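Local coordinates for protein type-iv like pilin ttha1219 (Thermus thermophilus, PDB 5G23) that is a type IV-like pilin, probably part of the pilus machinery linked to DNA uptake and natural competence, at residues B[69-73]-B[83-87]. Residues are numbered along the deposited sequence; the frame is centred on the assembly and turned at random.
Sequences GQALV and VQGWF
The indole of Trp86 meets segment 69-73 mainly with the edge of its six-membered ring. Val73 CG2 lies near the ring plane there, 4.0 Å from Trp86 CZ3. The Leu72 N and Ala71 carbonyl lie at the same edge, while Gln70 O approaches obliquely, 3.7 Å from Trp86 CE3. The Gln70 amide is turned only 19° from the ring plane, and Gln70 OE1 is 4.0 Å from Trp86 CH2. Trp86 CG is anti to its own carbonyl carbon (chi1 -64°), which lays the indole across residues 70-73. Its NE1 hydrogen-bonds to Cys126 O, which holds the five-membered ring's side of the indole. With an alanine here, Cys126 O would probably lose this donor, and Val73 CG2 the ring edge it packs against.

Behind the ring, the strands pair antiparallel. Val73 and Gln84 form a hydrogen-bonded pair, with Val73 N 2.8 Å from Gln84 O. The return bond, Gln84 N to Val73 O, is nearly straight (175°). A water bridges Val73 O and Gln84 NE2, so that carbonyl accepts twice. Leu72 CD1 packs on Val83 CG2 at 3.9 Å, beside the side-chain-free Gly85. Ala71 and Leu72 both face Val162 in a classic beta bulge. This hairpin lies inside the larger antiparallel sheet, between strands 104-112 and 160-165. Backbone bonds set the register, while the indole sets its edge against the neighbouring strand and is tied through NE1 to the loop at Cys126.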
loop_
_atom_site.group_PDB
_atom_site.type_symbol
_atom_site.label_atom_id
_atom_site.label_comp_id
_atom_site.label_asym_id
_atom_site.label_seq_id
_atom_site.Cartn_x
_atom_site.Cartn_y
_atom_site.Cartn_z
ATOM N N GLY B 69 -2.682 -3.169 -26.593
ATOM C CA GLY B 69 -1.786 -4.311 -26.502
ATOM C C GLY B 69 -2.017 -5.129 -25.216
ATOM O O GLY B 69 -3.110 -5.065 -24.627
ATOM N N GLN B 70 -0.999 -5.878 -24.820
ATOM C CA GLN B 70 -1.092 -6.853 -23.759
ATOM C C GLN B 70 -1.137 -6.117 -22.416
ATOM O O GLN B 70 -0.265 -5.308 -22.108
ATOM C CB GLN B 70 0.081 -7.839 -23.797
ATOM C CG GLN B 70 -0.114 -8.966 -22.817
ATOM C CD GLN B 70 0.887 -10.078 -22.958
ATOM O OE1 GLN B 70 2.081 -9.907 -22.654
ATOM N NE2 GLN B 70 0.410 -11.246 -23.318
ATOM N N ALA B 71 -2.190 -6.374 -21.665
ATOM C CA ALA B 71 -2.490 -5.609 -20.465
ATOM C C ALA B 71 -2.359 -6.421 -19.198
ATOM O O ALA B 71 -2.088 -5.866 -18.166
ATOM C CB ALA B 71 -3.913 -5.027 -20.564
ATOM N N LEU B 72 -2.551 -7.735 -19.286
ATOM C CA LEU B 72 -2.577 -8.598 -18.132
ATOM C C LEU B 72 -2.155 -9.986 -18.537
ATOM O O LEU B 72 -2.601 -10.517 -19.597
ATOM C CB LEU B 72 -3.981 -8.631 -17.529
ATOM C CG LEU B 72 -4.144 -9.407 -16.238
ATOM C CD1 LEU B 72 -3.635 -8.615 -15.077
ATOM C CD2 LEU B 72 -5.612 -9.788 -16.008
ATOM N N VAL B 73 -1.348 -10.602 -17.699
ATOM C CA VAL B 73 -1.068 -12.035 -17.816
ATOM C C VAL B 73 -1.210 -12.666 -16.471
ATOM O O VAL B 73 -0.554 -12.269 -15.500
ATOM C CB VAL B 73 0.355 -12.323 -18.351
ATOM C CG1 VAL B 73 0.609 -13.806 -18.412
ATOM C CG2 VAL B 73 0.544 -11.787 -19.753
ATOM N N VAL B 83 0.978 -12.800 -11.286
ATOM C CA VAL B 83 0.184 -11.861 -12.052
ATOM C C VAL B 83 1.106 -10.754 -12.574
ATOM O O VAL B 83 1.974 -10.275 -11.829
ATOM C CB VAL B 83 -1.040 -11.341 -11.294
ATOM C CG1 VAL B 83 -0.689 -10.816 -9.958
ATOM C CG2 VAL B 83 -1.718 -10.241 -12.101
ATOM N N GLN B 84 0.981 -10.459 -13.847
ATOM C CA GLN B 84 1.643 -9.297 -14.457
ATOM C C GLN B 84 0.625 -8.404 -15.137
ATOM O O GLN B 84 -0.303 -8.908 -15.752
ATOM C CB GLN B 84 2.730 -9.685 -15.449
ATOM C CG GLN B 84 3.751 -10.705 -14.958
ATOM C CD GLN B 84 4.501 -11.312 -16.114
ATOM O OE1 GLN B 84 5.470 -10.727 -16.588
ATOM N NE2 GLN B 84 3.982 -12.410 -16.663
ATOM N N GLY B 85 0.864 -7.080 -15.097
ATOM C CA GLY B 85 0.024 -6.111 -15.715
ATOM C C GLY B 85 0.747 -4.863 -16.226
ATOM O O GLY B 85 1.830 -4.544 -15.772
ATOM N N TRP B 86 0.159 -4.207 -17.206
ATOM C CA TRP B 86 0.794 -2.990 -17.805
ATOM C C TRP B 86 -0.283 -1.909 -17.893
ATOM O O TRP B 86 -1.511 -2.191 -17.952
ATOM C CB TRP B 86 1.388 -3.316 -19.164
ATOM C CG TRP B 86 2.493 -4.286 -19.133
ATOM C CD1 TRP B 86 3.815 -4.001 -19.103
ATOM C CD2 TRP B 86 2.389 -5.720 -19.091
ATOM N NE1 TRP B 86 4.550 -5.161 -19.010
ATOM C CE2 TRP B 86 3.686 -6.230 -19.025
ATOM C CE3 TRP B 86 1.297 -6.613 -19.069
ATOM C CZ2 TRP B 86 3.946 -7.590 -18.953
ATOM C CZ3 TRP B 86 1.541 -7.960 -19.059
ATOM C CH2 TRP B 86 2.883 -8.451 -18.965
ATOM N N PHE B 87 0.147 -0.681 -17.884
ATOM C CA PHE B 87 -0.741 0.483 -18.014
ATOM C C PHE B 87 0.060 1.687 -18.498
ATOM O O PHE B 87 1.287 1.716 -18.408
ATOM C CB PHE B 87 -1.416 0.816 -16.689
ATOM C CG PHE B 87 -0.425 0.995 -15.549
ATOM C CD1 PHE B 87 0.090 -0.086 -14.875
ATOM C CD2 PHE B 87 -0.017 2.242 -15.181
ATOM C CE1 PHE B 87 1.036 0.064 -13.836
ATOM C CE2 PHE B 87 0.888 2.427 -14.122
ATOM C CZ PHE B 87 1.433 1.332 -13.477
HETATM O O HOH W 1 1.898 -13.700 -15.167
#